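PDB 6W1G: 2-oxoadipate dioxygenase/decarboxylase from Pseudomonas putida, which catalyses the iron(II)-dependent decarboxylation and hydroxylation of 2-oxoadipate to D-2-hydroxyglutarate, a step of D-lysine catabolism. Local coordinates for residues 97-102 with 397-402; 149-154 with 215-220. One frame throughout, in Å; residues are numbered along the deposited sequence.

Contact 1. Residues 97-102 with 397-402; sequences GYYDLS and EDFLPV
This contact lies beside the metal and 2-oxoadipate site, where Tyr99 and Asp100 of strand 94-100 meet Phe399 and Val402 of a loop. The strand is an outermost one of the five-stranded mixed sheet in this enzyme of the glyoxalase clan. Val402 binds 2-oxoadipate, and the Phe399 side chain lies about 5 Å from the nickel ion.

Tyr99 has the largest share of the contact. Its CG lies beside the backbone N (chi1 -54°), and from there the ring extends to the loop. It crosses the Phe399 side chain at about a right angle. Phe399 N donates to Tyr99 OH at 3.1 Å. The bond is bent, with an N-H...O angle of 140°. Tyr99 OH donates to the oxygen of a water at 2.6 Å, and that water donates to Asp398 OD1 at 2.7 Å. OD1 also forms a salt bridge with Arg114. Tyr99 OH lies at the edge of the Phe399 ring and in its plane. The carbonyl oxygens of Phe399 and Leu400 border the Tyr99 ring near its plane. A phenylalanine in place of Tyr99 would probably leave Phe399 N without this acceptor and the water without its donor, so that the loop is held less firmly beside the metal.

Phe399 packs edge-to-face with His70, a ligand of the metal. Asp100 OD1 accepts from Ser102 N and Ser102 OG, the first bond making an Asx turn. Val402 turns toward the strand, and its CG2 meets Tyr99 CB at 4.0 Å. Val402 CG1 rests 3.4 Å from Asp100 O.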
loop_
_atom_site.group_PDB
_atom_site.type_symbol
_atom_site.label_atom_id
_atom_site.label_comp_id
_atom_site.label_asym_id
_atom_site.label_seq_id
_atom_site.Cartn_x
_atom_site.Cartn_y
_atom_site.Cartn_z
ATOM N N GLY A 97 -3.787 -8.294 5.661
ATOM C CA GLY A 97 -2.693 -8.050 6.560
ATOM C C GLY A 97 -3.076 -7.364 7.843
ATOM O O GLY A 97 -4.178 -6.841 8.009
ATOM N N TYR A 98 -2.142 -7.363 8.788
ATOM C CA TYR A 98 -2.349 -6.741 10.087
ATOM C C TYR A 98 -1.015 -6.184 10.562
ATOM O O TYR A 98 0.012 -6.866 10.542
ATOM C CB TYR A 98 -2.889 -7.773 11.095
ATOM C CG TYR A 98 -2.987 -7.194 12.481
ATOM C CD1 TYR A 98 -3.881 -6.163 12.772
ATOM C CD2 TYR A 98 -2.166 -7.635 13.501
ATOM C CE1 TYR A 98 -3.960 -5.594 14.010
ATOM C CE2 TYR A 98 -2.247 -7.074 14.760
ATOM C CZ TYR A 98 -3.147 -6.068 15.023
ATOM O OH TYR A 98 -3.184 -5.547 16.305
ATOM N N TYR A 99 -1.036 -4.908 10.947
ATOM C CA TYR A 99 0.160 -4.148 11.298
ATOM C C TYR A 99 -0.100 -3.515 12.653
ATOM O O TYR A 99 -0.951 -2.634 12.765
ATOM C CB TYR A 99 0.446 -3.052 10.282
ATOM C CG TYR A 99 0.536 -3.552 8.848
ATOM C CD1 TYR A 99 -0.626 -3.760 8.096
ATOM C CD2 TYR A 99 1.747 -3.819 8.242
ATOM C CE1 TYR A 99 -0.565 -4.227 6.801
ATOM C CE2 TYR A 99 1.812 -4.288 6.959
ATOM C CZ TYR A 99 0.674 -4.482 6.240
ATOM O OH TYR A 99 0.779 -4.966 4.951
ATOM N N ASP A 100 0.591 -3.963 13.680
ATOM C CA ASP A 100 0.367 -3.470 15.036
ATOM C C ASP A 100 1.525 -2.598 15.464
ATOM O O ASP A 100 2.642 -3.088 15.658
ATOM C CB ASP A 100 0.224 -4.671 15.953
ATOM C CG ASP A 100 -0.113 -4.292 17.366
ATOM O OD1 ASP A 100 -0.530 -3.140 17.566
ATOM O OD2 ASP A 100 0.037 -5.152 18.240
ATOM N N LEU A 101 1.262 -1.312 15.596
ATOM C CA LEU A 101 2.289 -0.390 16.045
ATOM C C LEU A 101 2.310 -0.180 17.549
ATOM O O LEU A 101 3.131 0.611 18.029
ATOM C CB LEU A 101 2.141 0.956 15.344
ATOM C CG LEU A 101 2.704 1.022 13.932
ATOM C CD1 LEU A 101 2.113 2.188 13.180
ATOM C CD2 LEU A 101 4.233 1.116 13.973
ATOM N N SER A 102 1.432 -0.842 18.312
ATOM C CA SER A 102 1.495 -0.723 19.767
ATOM C C SER A 102 2.890 -1.041 20.292
ATOM O O SER A 102 3.311 -0.485 21.312
ATOM C CB SER A 102 0.460 -1.642 20.423
ATOM O OG SER A 102 -0.851 -1.413 19.930
ATOM N N GLU A 397 2.073 -6.097 -2.987
ATOM C CA GLU A 397 0.899 -5.249 -2.915
ATOM C C GLU A 397 0.643 -4.677 -1.541
ATOM O O GLU A 397 -0.285 -3.858 -1.386
ATOM C CB GLU A 397 -0.370 -6.068 -3.306
ATOM C CG GLU A 397 -0.266 -6.706 -4.652
ATOM C CD GLU A 397 -0.371 -5.773 -5.852
ATOM O OE1 GLU A 397 -0.526 -4.537 -5.680
ATOM O OE2 GLU A 397 -0.257 -6.293 -7.006
ATOM N N ASP A 398 1.432 -5.075 -0.542
ATOM C CA ASP A 398 1.189 -4.735 0.873
ATOM C C ASP A 398 2.240 -3.733 1.359
ATOM O O ASP A 398 2.725 -2.914 0.574
ATOM C CB ASP A 398 1.061 -6.038 1.636
ATOM C CG ASP A 398 -0.119 -6.833 1.122
ATOM O OD1 ASP A 398 -1.247 -6.361 1.334
ATOM O OD2 ASP A 398 0.094 -7.868 0.453
ATOM N N PHE A 399 2.543 -3.763 2.653
ATOM C CA PHE A 399 3.324 -2.702 3.273
ATOM C C PHE A 399 4.445 -3.315 4.105
ATOM O O PHE A 399 4.463 -4.535 4.357
ATOM C CB PHE A 399 2.391 -1.812 4.083
ATOM C CG PHE A 399 1.403 -1.122 3.178
ATOM C CD1 PHE A 399 1.744 0.052 2.577
ATOM C CD2 PHE A 399 0.197 -1.694 2.832
ATOM C CE1 PHE A 399 0.923 0.676 1.684
ATOM C CE2 PHE A 399 -0.626 -1.099 1.894
ATOM C CZ PHE A 399 -0.303 0.116 1.370
ATOM N N LEU A 400 5.421 -2.481 4.469
ATOM C CA LEU A 400 6.531 -3.005 5.239
ATOM C C LEU A 400 6.061 -3.541 6.587
ATOM O O LEU A 400 5.163 -2.966 7.226
ATOM C CB LEU A 400 7.623 -1.947 5.397
ATOM C CG LEU A 400 8.340 -1.547 4.095
ATOM C CD1 LEU A 400 9.292 -0.372 4.348
ATOM C CD2 LEU A 400 9.078 -2.741 3.469
ATOM N N PRO A 401 6.608 -4.656 7.041
ATOM C CA PRO A 401 6.192 -5.172 8.341
ATOM C C PRO A 401 6.668 -4.296 9.477
ATOM O O PRO A 401 7.668 -3.584 9.367
ATOM C CB PRO A 401 6.852 -6.553 8.409
ATOM C CG PRO A 401 7.993 -6.488 7.478
ATOM C CD PRO A 401 7.603 -5.528 6.391
ATOM N N VAL A 402 5.922 -4.352 10.581
ATOM C CA VAL A 402 6.366 -3.733 11.815
ATOM C C VAL A 402 7.507 -4.569 12.388
ATOM O O VAL A 402 7.432 -5.806 12.417
ATOM C CB VAL A 402 5.207 -3.643 12.828
ATOM C CG1 VAL A 402 5.649 -2.905 14.095
ATOM C CG2 VAL A 402 3.972 -2.971 12.228
HETATM O O HOH W 1 -1.526 -5.192 3.705
#

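Contact 2. Residues 149-154 with 215-220; sequences SILAKR and DVVAFK
Two helix ends pack together here: the C-terminal end of helix 141-153 meets the end of helix 211-217 and the turn that follows it. Ile150, Leu151 and Arg154 carry one side, Val216 and Val217 the other.

The two methyls of Val217 are shared out. Val217 CG1 packs 3.9 Å from Ile150 CG2, and Val217 CG2 lies 4.0 Å from Leu151 CD1. Leu151 CD2 also reaches Val216 CG1. These side chains cross at about right angles.

Arg154 adds polar contacts beside the valines. With CG between the backbone N and the carbonyl carbon (chi1 77°) and the chain extended from CG to NE, the guanidinium reaches the backbone carbonyls across the contact. Arg154 NH1 makes two weak bonds, to Val216 O at 3.1 Å and to Phe219 O at 3.2 Å. Phe219 O lies at the guanidinium edge, in its plane. Leu151 CD2 sits over the centre of one face of the Arg154 guanidinium, 3.5 Å above its plane. The stronger partner of Arg154 is Glu80, which forms a salt bridge with NE.

Nearby, Asp215 pairs with Arg74, a residue that binds 2-oxoadipate. The arrangement is one of apolar helix-to-helix packing, with an arginine bonded weakly to carbonyls near a helix end and in the following turn.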
loop_
_atom_site.group_PDB
_atom_site.type_symbol
_atom_site.label_atom_id
_atom_site.label_comp_id
_atom_site.label_asym_id
_atom_site.label_seq_id
_atom_site.Cartn_x
_atom_site.Cartn_y
_atom_site.Cartn_z
ATOM N N SER A 149 -15.604 10.738 23.820
ATOM C CA SER A 149 -16.854 11.460 23.616
ATOM C C SER A 149 -16.880 12.161 22.266
ATOM O O SER A 149 -17.892 12.111 21.560
ATOM C CB SER A 149 -17.151 12.431 24.757
ATOM O OG SER A 149 -16.011 13.197 25.106
ATOM N N ILE A 150 -15.761 12.779 21.861
ATOM C CA ILE A 150 -15.735 13.473 20.580
ATOM C C ILE A 150 -15.949 12.484 19.449
ATOM O O ILE A 150 -16.742 12.720 18.525
ATOM C CB ILE A 150 -14.413 14.247 20.418
ATOM C CG1 ILE A 150 -14.401 15.413 21.400
ATOM C CG2 ILE A 150 -14.259 14.716 18.998
ATOM C CD1 ILE A 150 -13.017 15.922 21.715
ATOM N N LEU A 151 -15.243 11.354 19.504
ATOM C CA LEU A 151 -15.332 10.369 18.436
ATOM C C LEU A 151 -16.698 9.709 18.410
ATOM O O LEU A 151 -17.212 9.370 17.337
ATOM C CB LEU A 151 -14.248 9.308 18.629
ATOM C CG LEU A 151 -12.827 9.781 18.360
ATOM C CD1 LEU A 151 -11.871 8.688 18.752
ATOM C CD2 LEU A 151 -12.675 10.153 16.906
ATOM N N ALA A 152 -17.299 9.533 19.583
ATOM C CA ALA A 152 -18.529 8.757 19.663
ATOM C C ALA A 152 -19.623 9.392 18.826
ATOM O O ALA A 152 -20.408 8.687 18.173
ATOM C CB ALA A 152 -18.971 8.655 21.121
ATOM N N LYS A 153 -19.698 10.721 18.830
ATOM C CA LYS A 153 -20.818 11.406 18.210
ATOM C C LYS A 153 -20.577 11.891 16.789
ATOM O O LYS A 153 -21.529 12.357 16.151
ATOM C CB LYS A 153 -21.214 12.616 19.049
ATOM C CG LYS A 153 -20.138 13.709 19.117
ATOM C CD LYS A 153 -20.443 14.650 20.286
ATOM C CE LYS A 153 -19.327 15.649 20.549
ATOM N NZ LYS A 153 -19.366 16.122 21.959
ATOM N N ARG A 154 -19.353 11.827 16.277
ATOM C CA ARG A 154 -19.160 12.271 14.903
ATOM C C ARG A 154 -19.721 11.234 13.930
ATOM O O ARG A 154 -19.809 10.032 14.232
ATOM C CB ARG A 154 -17.692 12.550 14.622
ATOM C CG ARG A 154 -16.820 11.331 14.413
ATOM C CD ARG A 154 -15.389 11.779 14.173
ATOM N NE ARG A 154 -14.549 10.643 13.821
ATOM C CZ ARG A 154 -13.271 10.717 13.467
ATOM N NH1 ARG A 154 -12.678 11.893 13.397
ATOM N NH2 ARG A 154 -12.601 9.607 13.170
ATOM N N ASP A 215 -4.610 14.315 15.422
ATOM C CA ASP A 215 -4.947 14.199 14.012
ATOM C C ASP A 215 -6.274 13.466 13.806
ATOM O O ASP A 215 -7.031 13.806 12.890
ATOM C CB ASP A 215 -3.804 13.523 13.245
ATOM C CG ASP A 215 -4.071 13.438 11.756
ATOM O OD1 ASP A 215 -4.099 14.499 11.095
ATOM O OD2 ASP A 215 -4.273 12.316 11.252
ATOM N N VAL A 216 -6.559 12.461 14.639
ATOM C CA VAL A 216 -7.803 11.701 14.538
ATOM C C VAL A 216 -8.943 12.424 15.240
ATOM O O VAL A 216 -10.012 12.663 14.675
ATOM C CB VAL A 216 -7.598 10.281 15.108
ATOM C CG1 VAL A 216 -8.920 9.512 15.155
ATOM C CG2 VAL A 216 -6.582 9.520 14.262
ATOM N N VAL A 217 -8.742 12.789 16.499
ATOM C CA VAL A 217 -9.862 13.243 17.303
ATOM C C VAL A 217 -10.274 14.664 16.946
ATOM O O VAL A 217 -11.461 15.013 17.012
ATOM C CB VAL A 217 -9.494 13.145 18.798
ATOM C CG1 VAL A 217 -10.593 13.715 19.649
ATOM C CG2 VAL A 217 -9.220 11.716 19.186
ATOM N N ALA A 218 -9.320 15.509 16.580
ATOM C CA ALA A 218 -9.619 16.926 16.444
ATOM C C ALA A 218 -10.319 17.308 15.138
ATOM O O ALA A 218 -10.780 18.436 15.020
ATOM C CB ALA A 218 -8.353 17.781 16.564
ATOM N N PHE A 219 -10.394 16.415 14.162
ATOM C CA PHE A 219 -10.917 16.751 12.845
ATOM C C PHE A 219 -12.224 16.019 12.585
ATOM O O PHE A 219 -12.574 15.040 13.266
ATOM C CB PHE A 219 -9.883 16.446 11.753
ATOM C CG PHE A 219 -8.638 17.289 11.873
ATOM C CD1 PHE A 219 -7.606 16.900 12.697
ATOM C CD2 PHE A 219 -8.527 18.494 11.201
ATOM C CE1 PHE A 219 -6.474 17.681 12.828
ATOM C CE2 PHE A 219 -7.394 19.279 11.341
ATOM C CZ PHE A 219 -6.376 18.871 12.143
ATOM N N LYS A 220 -12.937 16.511 11.586
ATOM C CA LYS A 220 -14.279 16.026 11.333
ATOM C C LYS A 220 -14.284 14.593 10.826
ATOM O O LYS A 220 -15.280 13.878 11.028
ATOM C CB LYS A 220 -14.972 16.925 10.319
ATOM C CG LYS A 220 -15.166 18.363 10.801
ATOM C CD LYS A 220 -16.052 19.163 9.846
ATOM C CE LYS A 220 -15.898 20.660 10.043
ATOM N NZ LYS A 220 -16.536 21.433 8.932
#

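Contact 1 and contact 2 both belong to the 2-oxoadipate dioxygenase/decarboxylase family region. Their centres are about 24 Å apart and their nearest atoms about 11 Å, so they do not touch. Along the chain, contact 2 is nested inside the loop closed by contact 1. The centre of contact 1 is about 10 Å from the centre of the chain, that of contact 2 about 25 Å. Contact 1 lies next to the metal site, whose ligands are His70, His226 and Glu294; the Phe399 side chain is about 4 Å from that of His70. Contact 2 relates to the substrate site through Arg74, whose side chain is about 4 Å from that of Val216. Arg74 and His70 share strand 69-75, which therefore has neighbours in both contacts.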